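Local coordinates for protein CRISPR-associated endoribonuclease Cas6 1 (Methanocaldococcus jannaschii DSM 2661, PDB 5YI6) that is an endoribonuclease of the Cas6 family that probably cuts CRISPR transcripts into crRNAs for antiviral defence in this archaeon, at residues E8-T13 and K78-I83; N15-P20 and G107-F112; N161-L166 and M180-E185. All coordinates share one frame; numbering follows the deposited sequence.

Contact 1 of 3, residues E8-T13 and K78-I83; sequences ELELQT and KAYLYI. With PO4 (phosphate ion), chain H.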
loop_
_atom_site.group_PDB
_atom_site.type_symbol
_atom_site.label_atom_id
_atom_site.label_comp_id
_atom_site.label_asym_id
_atom_site.label_seq_id
_atom_site.Cartn_x
_atom_site.Cartn_y
_atom_site.Cartn_z
ATOM N N GLU A 8 8.668 -5.786 6.396
ATOM C CA GLU A 8 7.621 -6.772 6.621
ATOM C C GLU A 8 7.357 -6.862 8.123
ATOM O O GLU A 8 8.197 -7.372 8.876
ATOM C CB GLU A 8 8.096 -8.104 6.056
ATOM C CG GLU A 8 7.130 -9.268 6.420
ATOM C CD GLU A 8 7.754 -10.601 6.102
ATOM O OE1 GLU A 8 8.311 -11.252 7.020
ATOM O OE2 GLU A 8 7.692 -10.989 4.926
ATOM N N LEU A 9 6.186 -6.416 8.568
ATOM C CA LEU A 9 5.811 -6.565 9.961
ATOM C C LEU A 9 5.250 -7.954 10.141
ATOM O O LEU A 9 4.264 -8.307 9.479
ATOM C CB LEU A 9 4.737 -5.591 10.429
ATOM C CG LEU A 9 4.936 -4.181 10.875
ATOM C CD1 LEU A 9 3.581 -3.727 11.490
ATOM C CD2 LEU A 9 6.075 -4.184 11.893
ATOM N N GLU A 10 5.856 -8.714 11.058
ATOM C CA GLU A 10 5.401 -10.063 11.361
ATOM C C GLU A 10 4.401 -9.978 12.499
ATOM O O GLU A 10 4.761 -9.574 13.611
ATOM C CB GLU A 10 6.613 -10.931 11.747
ATOM C CG GLU A 10 7.699 -10.863 10.665
ATOM C CD GLU A 10 8.907 -11.775 10.937
ATOM O OE1 GLU A 10 8.959 -12.427 11.994
ATOM O OE2 GLU A 10 9.803 -11.811 10.083
ATOM N N LEU A 11 3.153 -10.343 12.226
ATOM C CA LEU A 11 2.063 -10.212 13.170
ATOM C C LEU A 11 1.618 -11.592 13.635
ATOM O O LEU A 11 1.705 -12.565 12.879
ATOM C CB LEU A 11 0.864 -9.483 12.535
ATOM C CG LEU A 11 1.173 -8.111 11.918
ATOM C CD1 LEU A 11 -0.065 -7.551 11.179
ATOM C CD2 LEU A 11 1.580 -7.159 13.018
ATOM N N GLN A 12 1.069 -11.652 14.847
ATOM C CA GLN A 12 0.620 -12.940 15.394
ATOM C C GLN A 12 -0.689 -12.723 16.125
ATOM O O GLN A 12 -0.755 -11.877 17.028
ATOM C CB GLN A 12 1.681 -13.515 16.353
ATOM C CG GLN A 12 1.249 -14.808 17.055
ATOM C CD GLN A 12 1.503 -16.016 16.195
ATOM O OE1 GLN A 12 2.652 -16.362 15.953
ATOM N NE2 GLN A 12 0.439 -16.679 15.742
ATOM N N THR A 13 -1.725 -13.461 15.733
ATOM C CA THR A 13 -2.994 -13.485 16.462
ATOM C C THR A 13 -3.300 -14.946 16.826
ATOM O O THR A 13 -2.438 -15.815 16.709
ATOM C CB THR A 13 -4.111 -12.838 15.647
ATOM O OG1 THR A 13 -5.285 -12.712 16.464
ATOM C CG2 THR A 13 -4.448 -13.657 14.385
ATOM N N LYS A 78 -0.396 -16.434 12.138
ATOM C CA LYS A 78 0.540 -15.448 11.596
ATOM C C LYS A 78 -0.069 -14.680 10.430
ATOM O O LYS A 78 -0.856 -15.213 9.645
ATOM C CB LYS A 78 1.828 -16.127 11.138
ATOM C CG LYS A 78 2.650 -16.717 12.343
ATOM C CD LYS A 78 3.928 -17.377 11.890
ATOM C CE LYS A 78 4.682 -17.945 13.108
ATOM N NZ LYS A 78 5.890 -18.677 12.666
ATOM N N ALA A 79 0.306 -13.401 10.332
ATOM C CA ALA A 79 -0.013 -12.594 9.163
ATOM C C ALA A 79 1.146 -11.623 8.952
ATOM O O ALA A 79 1.985 -11.436 9.829
ATOM C CB ALA A 79 -1.339 -11.825 9.298
ATOM N N TYR A 80 1.228 -11.068 7.745
ATOM C CA TYR A 80 2.372 -10.234 7.381
ATOM C C TYR A 80 1.842 -8.947 6.774
ATOM O O TYR A 80 0.982 -8.996 5.901
ATOM C CB TYR A 80 3.272 -10.961 6.380
ATOM C CG TYR A 80 3.797 -12.229 7.032
ATOM C CD1 TYR A 80 4.995 -12.207 7.743
ATOM C CD2 TYR A 80 3.067 -13.411 6.986
ATOM C CE1 TYR A 80 5.488 -13.351 8.349
ATOM C CE2 TYR A 80 3.525 -14.547 7.637
ATOM C CZ TYR A 80 4.734 -14.506 8.295
ATOM O OH TYR A 80 5.227 -15.627 8.913
ATOM N N LEU A 81 2.390 -7.811 7.202
ATOM C CA LEU A 81 1.965 -6.517 6.675
ATOM C C LEU A 81 3.211 -5.836 6.118
ATOM O O LEU A 81 4.169 -5.623 6.850
ATOM C CB LEU A 81 1.296 -5.682 7.780
ATOM C CG LEU A 81 0.978 -4.215 7.461
ATOM C CD1 LEU A 81 -0.069 -4.200 6.330
ATOM C CD2 LEU A 81 0.487 -3.485 8.702
ATOM N N TYR A 82 3.201 -5.496 4.838
ATOM C CA TYR A 82 4.351 -4.838 4.210
ATOM C C TYR A 82 4.093 -3.338 4.214
ATOM O O TYR A 82 2.981 -2.909 3.901
ATOM C CB TYR A 82 4.548 -5.316 2.764
ATOM C CG TYR A 82 4.815 -6.792 2.764
ATOM C CD1 TYR A 82 6.113 -7.267 2.827
ATOM C CD2 TYR A 82 3.757 -7.716 2.856
ATOM C CE1 TYR A 82 6.379 -8.650 2.907
ATOM C CE2 TYR A 82 4.012 -9.096 2.937
ATOM C CZ TYR A 82 5.330 -9.548 2.967
ATOM O OH TYR A 82 5.597 -10.911 3.065
ATOM N N ILE A 83 5.130 -2.546 4.563
ATOM C CA ILE A 83 5.023 -1.090 4.633
ATOM C C ILE A 83 6.289 -0.528 4.007
ATOM O O ILE A 83 7.383 -1.043 4.258
ATOM C CB ILE A 83 4.911 -0.554 6.080
ATOM C CG1 ILE A 83 3.898 -1.359 6.914
ATOM C CG2 ILE A 83 4.553 0.951 6.052
ATOM C CD1 ILE A 83 3.743 -0.890 8.427
HETATM P P PO4 H . 8.325 -16.569 10.836
HETATM O O1 PO4 H . 7.756 -15.575 9.827
HETATM O O2 PO4 H . 9.803 -16.361 11.082
HETATM O O3 PO4 H . 8.118 -17.965 10.269
HETATM O O4 PO4 H . 7.583 -16.411 12.149
#
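Glu8 and Leu11 of strand 5-12 pack against Tyr82, Leu81 and Ala79 of strand 78-85. The two are antiparallel neighbours in the five-stranded sheet of the N-terminal, RAMP-like half of Cas6. Leu9 pairs with Leu81 and Leu11 with Ala79, each through two backbone hydrogen bonds.

Glu8 has the most surface buried here. Its CG lies anti to the backbone N (chi1 172°), and the chain then runs extended beside Tyr82, pointing the same way. CB and CG pass close to Tyr82 CE1, and the carboxylate is turned 80° from that ring. Glu8 OE2 meets Tyr82 OH at 2.8 Å, a weak hydrogen bond. The stronger partner of this carboxylate is Arg63, by a salt bridge. Glu8 OE1 approaches Tyr80 CD1 at 3.5 Å.

On the face with Leu9, Leu11 and Leu81 the contact is apolar. Leu11 CB lies on Ala79 O at 3.5 Å, beside the paired backbones. Leu11 CD1 then reaches Leu81 CB at 4.1 Å, while Leu9 CD1 touches both Leu81 CD2 and Ile83 CD1. Helices 23-35 and 88-101 cover part of this face.

A phosphate ion, probably from the crystallisation liquor, sits beyond Tyr80. Lys78 reaches it with a fully extended chain, and NZ donates a hydrogen bond to PO4 O4 at 2.9 Å. Tyr80 OH donates to PO4 O1 at 2.7 Å, with O1 at the ring edge and in its plane.

Contact 2 of 3, residues N15-P20 and G107-F112; sequences NFTVIP and GNVEFF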
loop_
_atom_site.group_PDB
_atom_site.type_symbol
_atom_site.label_atom_id
_atom_site.label_comp_id
_atom_site.label_asym_id
_atom_site.label_seq_id
_atom_site.Cartn_x
_atom_site.Cartn_y
_atom_site.Cartn_z
ATOM N N ASN A 15 -4.417 -18.795 16.712
ATOM C CA ASN A 15 -4.586 -19.803 15.670
ATOM C C ASN A 15 -6.038 -19.848 15.197
ATOM O O ASN A 15 -6.978 -19.617 15.971
ATOM C CB ASN A 15 -4.199 -21.201 16.188
ATOM C CG ASN A 15 -2.739 -21.299 16.571
ATOM O OD1 ASN A 15 -1.921 -20.546 16.079
ATOM N ND2 ASN A 15 -2.411 -22.231 17.466
ATOM N N PHE A 16 -6.200 -20.150 13.902
ATOM C CA PHE A 16 -7.469 -20.356 13.203
ATOM C C PHE A 16 -8.262 -19.076 13.035
ATOM O O PHE A 16 -9.458 -19.126 12.803
ATOM C CB PHE A 16 -8.353 -21.428 13.886
ATOM C CG PHE A 16 -7.595 -22.689 14.245
ATOM C CD1 PHE A 16 -7.044 -23.492 13.242
ATOM C CD2 PHE A 16 -7.378 -23.036 15.573
ATOM C CE1 PHE A 16 -6.328 -24.654 13.560
ATOM C CE2 PHE A 16 -6.643 -24.190 15.903
ATOM C CZ PHE A 16 -6.131 -25.002 14.893
ATOM N N THR A 17 -7.641 -17.918 13.153
ATOM C CA THR A 17 -8.418 -16.671 13.061
ATOM C C THR A 17 -8.754 -16.346 11.610
ATOM O O THR A 17 -7.911 -16.480 10.730
ATOM C CB THR A 17 -7.627 -15.492 13.665
ATOM O OG1 THR A 17 -7.414 -15.724 15.062
ATOM C CG2 THR A 17 -8.374 -14.168 13.483
ATOM N N VAL A 18 -9.966 -15.847 11.357
ATOM C CA VAL A 18 -10.352 -15.421 10.007
ATOM C C VAL A 18 -10.100 -13.924 9.864
ATOM O O VAL A 18 -10.533 -13.137 10.710
ATOM C CB VAL A 18 -11.825 -15.742 9.704
ATOM C CG1 VAL A 18 -12.212 -15.142 8.339
ATOM C CG2 VAL A 18 -12.063 -17.256 9.719
ATOM N N ILE A 19 -9.346 -13.534 8.837
ATOM C CA ILE A 19 -9.177 -12.130 8.478
ATOM C C ILE A 19 -10.217 -11.816 7.398
ATOM O O ILE A 19 -10.095 -12.338 6.278
ATOM C CB ILE A 19 -7.756 -11.831 7.982
ATOM C CG1 ILE A 19 -6.688 -12.318 8.998
ATOM C CG2 ILE A 19 -7.610 -10.318 7.574
ATOM C CD1 ILE A 19 -6.929 -11.939 10.422
ATOM N N PRO A 20 -11.216 -10.979 7.690
ATOM C CA PRO A 20 -12.296 -10.725 6.721
ATOM C C PRO A 20 -11.772 -10.210 5.389
ATOM O O PRO A 20 -10.748 -9.527 5.320
ATOM C CB PRO A 20 -13.141 -9.644 7.413
ATOM C CG PRO A 20 -12.826 -9.758 8.849
ATOM C CD PRO A 20 -11.380 -10.202 8.927
ATOM N N GLY A 107 -10.034 -4.225 12.890
ATOM C CA GLY A 107 -11.408 -4.650 13.094
ATOM C C GLY A 107 -11.526 -5.355 14.433
ATOM O O GLY A 107 -11.212 -4.798 15.486
ATOM N N ASN A 108 -11.939 -6.620 14.406
ATOM C CA ASN A 108 -12.081 -7.409 15.622
ATOM C C ASN A 108 -10.887 -8.323 15.880
ATOM O O ASN A 108 -10.948 -9.162 16.785
ATOM C CB ASN A 108 -13.366 -8.247 15.563
ATOM C CG ASN A 108 -14.615 -7.394 15.584
ATOM O OD1 ASN A 108 -14.682 -6.390 16.297
ATOM N ND2 ASN A 108 -15.600 -7.768 14.779
ATOM N N VAL A 109 -9.830 -8.233 15.078
ATOM C CA VAL A 109 -8.684 -9.129 15.224
ATOM C C VAL A 109 -7.560 -8.376 15.906
ATOM O O VAL A 109 -7.151 -7.313 15.436
ATOM C CB VAL A 109 -8.207 -9.675 13.864
ATOM C CG1 VAL A 109 -6.946 -10.523 14.075
ATOM C CG2 VAL A 109 -9.352 -10.439 13.130
ATOM N N GLU A 110 -7.034 -8.937 16.983
ATOM C CA GLU A 110 -5.915 -8.368 17.714
ATOM C C GLU A 110 -4.622 -9.104 17.359
ATOM O O GLU A 110 -4.533 -10.328 17.526
ATOM C CB GLU A 110 -6.175 -8.477 19.218
ATOM C CG GLU A 110 -5.161 -7.769 20.060
ATOM C CD GLU A 110 -5.419 -6.277 20.078
ATOM O OE1 GLU A 110 -6.593 -5.879 19.882
ATOM O OE2 GLU A 110 -4.452 -5.509 20.256
ATOM N N PHE A 111 -3.613 -8.368 16.887
ATOM C CA PHE A 111 -2.297 -8.917 16.577
ATOM C C PHE A 111 -1.253 -8.463 17.586
ATOM O O PHE A 111 -1.266 -7.314 18.040
ATOM C CB PHE A 111 -1.820 -8.458 15.183
ATOM C CG PHE A 111 -2.672 -8.923 14.075
ATOM C CD1 PHE A 111 -2.502 -10.198 13.544
ATOM C CD2 PHE A 111 -3.606 -8.064 13.497
ATOM C CE1 PHE A 111 -3.278 -10.639 12.487
ATOM C CE2 PHE A 111 -4.394 -8.494 12.440
ATOM C CZ PHE A 111 -4.234 -9.777 11.913
ATOM N N PHE A 112 -0.310 -9.346 17.887
ATOM C CA PHE A 112 0.962 -8.938 18.450
ATOM C C PHE A 112 1.909 -8.592 17.313
ATOM O O PHE A 112 1.964 -9.301 16.308
ATOM C CB PHE A 112 1.582 -10.060 19.288
ATOM C CG PHE A 112 0.807 -10.387 20.532
ATOM C CD1 PHE A 112 1.021 -9.678 21.703
ATOM C CD2 PHE A 112 -0.135 -11.406 20.535
ATOM C CE1 PHE A 112 0.309 -9.982 22.860
ATOM C CE2 PHE A 112 -0.850 -11.704 21.685
ATOM C CZ PHE A 112 -0.623 -10.990 22.847
#
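Val109 meets Thr17 tip to tip and Ile19 at about a right angle. The contact joins strand 17-20, an outer strand of a three-stranded sheet, to the start of strand 109-118 in the five-stranded sheet. The two strand segments run at 109° to each other with axes 8.9 Å apart, so side chains bridge the gap.

Val109 has both methyls at work. CG1 is anti to the backbone N (chi1 176°) and lies 3.9 Å from Ile19 CD1. CG2 is 3.9 Å from Thr17 CG2 and also rests against the carbonyl oxygen of Val18. Thr17 presents its methyl, not its hydroxyl. Its OG1 is hydrogen-bonded to the backbone oxygen of Asp14.

Ile19 meets Phe111 tip to tip, with CD1 3.8 Å from Phe111 CZ. The same methyl therefore touches Val109 and Phe111 together. Within strand 109-118, Val109 CG1 lies 3.5 Å above one face of the Phe111 ring, offset toward the rim. Thr13 borders Val109 and Phe111, while Leu60 and Ile62 touch Ile19.

The backbone of strand 17-20 bonds to strand 71-74, and that of Phe111 to Leu104 of strand 103-106. The two sheets are thus joined here by van der Waals contact between methyl groups and one ring tip. The join rests on close fit and burial of apolar groups, without a hydrogen bond between the two segments.

Contact 3 of 3, residues N161-L166 and M180-E185; sequences NLKNNL and MNFEFE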
loop_
_atom_site.group_PDB
_atom_site.type_symbol
_atom_site.label_atom_id
_atom_site.label_comp_id
_atom_site.label_asym_id
_atom_site.label_seq_id
_atom_site.Cartn_x
_atom_site.Cartn_y
_atom_site.Cartn_z
ATOM N N ASN A 161 -2.314 8.135 -17.219
ATOM C CA ASN A 161 -2.624 8.689 -15.906
ATOM C C ASN A 161 -1.817 8.008 -14.804
ATOM O O ASN A 161 -1.377 8.672 -13.861
ATOM C CB ASN A 161 -4.116 8.610 -15.626
ATOM C CG ASN A 161 -4.861 9.769 -16.275
ATOM O OD1 ASN A 161 -4.491 10.201 -17.367
ATOM N ND2 ASN A 161 -5.882 10.277 -15.617
ATOM N N LEU A 162 -1.588 6.693 -14.924
ATOM C CA LEU A 162 -0.722 5.997 -13.957
ATOM C C LEU A 162 0.715 6.534 -14.031
ATOM O O LEU A 162 1.357 6.801 -12.995
ATOM C CB LEU A 162 -0.757 4.481 -14.219
ATOM C CG LEU A 162 -0.080 3.655 -13.091
ATOM C CD1 LEU A 162 -0.963 3.753 -11.818
ATOM C CD2 LEU A 162 0.117 2.203 -13.493
ATOM N N LYS A 163 1.240 6.698 -15.257
ATOM C CA LYS A 163 2.594 7.242 -15.403
ATOM C C LYS A 163 2.695 8.666 -14.849
ATOM O O LYS A 163 3.641 9.005 -14.135
ATOM C CB LYS A 163 3.012 7.215 -16.874
ATOM C CG LYS A 163 3.253 5.773 -17.407
ATOM C CD LYS A 163 3.538 5.772 -18.897
ATOM C CE LYS A 163 4.627 6.761 -19.242
ATOM N NZ LYS A 163 4.991 6.611 -20.668
ATOM N N ASN A 164 1.746 9.522 -15.207
ATOM C CA ASN A 164 1.830 10.917 -14.805
ATOM C C ASN A 164 1.622 11.072 -13.314
ATOM O O ASN A 164 2.243 11.940 -12.690
ATOM C CB ASN A 164 0.829 11.755 -15.581
ATOM C CG ASN A 164 1.249 11.922 -17.025
ATOM O OD1 ASN A 164 2.451 11.952 -17.310
ATOM N ND2 ASN A 164 0.283 12.054 -17.934
ATOM N N ASN A 165 0.781 10.234 -12.719
ATOM C CA ASN A 165 0.690 10.249 -11.274
ATOM C C ASN A 165 2.058 9.972 -10.654
ATOM O O ASN A 165 2.486 10.681 -9.730
ATOM C CB ASN A 165 -0.326 9.204 -10.796
ATOM C CG ASN A 165 -0.217 8.964 -9.302
ATOM O OD1 ASN A 165 0.607 8.159 -8.844
ATOM N ND2 ASN A 165 -1.010 9.690 -8.541
ATOM N N LEU A 166 2.769 8.942 -11.162
ATOM C CA LEU A 166 4.055 8.606 -10.547
ATOM C C LEU A 166 5.061 9.737 -10.722
ATOM O O LEU A 166 5.797 10.069 -9.792
ATOM C CB LEU A 166 4.636 7.310 -11.133
ATOM C CG LEU A 166 5.766 6.696 -10.272
ATOM C CD1 LEU A 166 5.201 6.300 -8.911
ATOM C CD2 LEU A 166 6.441 5.510 -10.956
ATOM N N MET A 180 12.698 11.365 -15.961
ATOM C CA MET A 180 12.754 9.934 -16.203
ATOM C C MET A 180 11.434 9.463 -16.780
ATOM O O MET A 180 10.423 10.168 -16.775
ATOM C CB MET A 180 13.082 9.170 -14.916
ATOM C CG MET A 180 14.491 9.381 -14.474
ATOM S SD MET A 180 14.918 8.506 -12.968
ATOM C CE MET A 180 13.909 9.440 -11.775
ATOM N N ASN A 181 11.455 8.234 -17.279
ATOM C CA ASN A 181 10.273 7.664 -17.874
ATOM C C ASN A 181 10.277 6.164 -17.607
ATOM O O ASN A 181 11.308 5.573 -17.276
ATOM C CB ASN A 181 10.209 7.972 -19.374
ATOM C CG ASN A 181 8.926 7.490 -19.999
ATOM O OD1 ASN A 181 7.841 7.878 -19.577
ATOM N ND2 ASN A 181 9.037 6.674 -21.048
ATOM N N PHE A 182 9.096 5.574 -17.683
ATOM C CA PHE A 182 8.996 4.126 -17.682
ATOM C C PHE A 182 7.796 3.748 -18.530
ATOM O O PHE A 182 6.985 4.600 -18.916
ATOM C CB PHE A 182 8.894 3.566 -16.248
ATOM C CG PHE A 182 7.514 3.687 -15.636
ATOM C CD1 PHE A 182 6.698 2.567 -15.512
ATOM C CD2 PHE A 182 7.044 4.909 -15.142
ATOM C CE1 PHE A 182 5.439 2.665 -14.935
ATOM C CE2 PHE A 182 5.792 5.001 -14.544
ATOM C CZ PHE A 182 4.983 3.888 -14.455
ATOM N N GLU A 183 7.702 2.450 -18.846
ATOM C CA GLU A 183 6.573 1.887 -19.577
ATOM C C GLU A 183 6.201 0.566 -18.918
ATOM O O GLU A 183 6.949 0.032 -18.093
ATOM C CB GLU A 183 6.907 1.669 -21.063
ATOM C CG GLU A 183 7.538 2.887 -21.750
ATOM C CD GLU A 183 6.551 4.021 -22.017
ATOM O OE1 GLU A 183 5.320 3.835 -21.850
ATOM O OE2 GLU A 183 7.015 5.100 -22.455
ATOM N N PHE A 184 5.031 0.052 -19.280
ATOM C CA PHE A 184 4.604 -1.194 -18.685
ATOM C C PHE A 184 3.634 -1.922 -19.591
ATOM O O PHE A 184 3.042 -1.351 -20.510
ATOM C CB PHE A 184 4.001 -0.975 -17.283
ATOM C CG PHE A 184 2.726 -0.182 -17.246
ATOM C CD1 PHE A 184 1.492 -0.811 -17.160
ATOM C CD2 PHE A 184 2.769 1.216 -17.188
ATOM C CE1 PHE A 184 0.304 -0.043 -17.073
ATOM C CE2 PHE A 184 1.609 1.974 -17.090
ATOM C CZ PHE A 184 0.362 1.353 -17.029
ATOM N N GLU A 185 3.455 -3.202 -19.290
ATOM C CA GLU A 185 2.487 -4.022 -19.994
ATOM C C GLU A 185 1.708 -4.795 -18.946
ATOM O O GLU A 185 2.301 -5.522 -18.138
ATOM C CB GLU A 185 3.156 -4.974 -20.981
ATOM C CG GLU A 185 2.145 -5.881 -21.657
ATOM C CD GLU A 185 2.792 -6.943 -22.541
ATOM O OE1 GLU A 185 4.035 -6.906 -22.720
ATOM O OE2 GLU A 185 2.047 -7.813 -23.051
HETATM O O HOH W 1 5.988 8.793 -21.929
#
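Asn181, Phe182, Glu183 and Phe184 meet one face of helix 158-174 through Leu162, Lys163 and Leu166. Lys163 has the most surface buried in the contact.

Asn181 comes first. Its OD1 takes a weak hydrogen bond from Lys163 NZ at 3.3 Å and a stronger one from Lys167, one helical turn on. A water also bridges Lys163 and Asn181. It accepts from Lys163 NZ at 2.7 Å and donates to Asn181 OD1.

Phe182 turns its ring in toward the helix. Its CE2 is 3.7 Å from Leu166 CD2, and the two side chains cross at about a right angle. Lys163 runs past the ring in the opposite direction, CG near CE2 and CZ. Leu217 and Ile218 of helix 215-224 also pack against this ring.

Glu183 has its CB directed away from the helix, but the chain bends at chi2 (-73°), which swings CD back toward Lys163. The bend of Lys163 at chi3 (51°) places CE beside the backbone oxygen of Phe182. NZ forms a salt bridge with Glu183. Its hydrogen bonds to OE1, at 3.0 Å, and to OE2 are both weak. OE1 is hydrogen-bonded to Tyr159 OH, and Asn181 ND2 bonds OE2 at 2.9 Å from above the carboxylate plane.

Phe184 follows, with Leu162 CD2 3.6 Å from its CZ and Lys163 CG at the ring edge. Tyr159 stacks on this ring. The arrangement is a helix packed on the edge strand of an antiparallel sheet, consistent with the ferredoxin-like, alpha+beta RAMP fold of the Cas6 C-terminal half.

Overall arrangement
Contacts 1 and 2 are neighbours, with centres 11 Å apart. Strand 5-12, from contact 1, lies between strands 78-85 and 109-118. Contact 2 uses strand 109-118, so the two contacts meet in the same sheet. They touch directly: Gln12 O is 2.7 Å from Phe112 N, and Leu11 CB packs on Phe111 CD1 at 3.6 Å. Contact 3 lies in the C-terminal half of Cas6, across the centre of the chain. Its centre is about 30 Å from that of contact 1 and about 37 Å from that of contact 2. In contact 1 the Leu81 side chain is about 12 Å from that of Tyr32, the likely proton acceptor. Contacts 2 and 3 lie away from the probable active site.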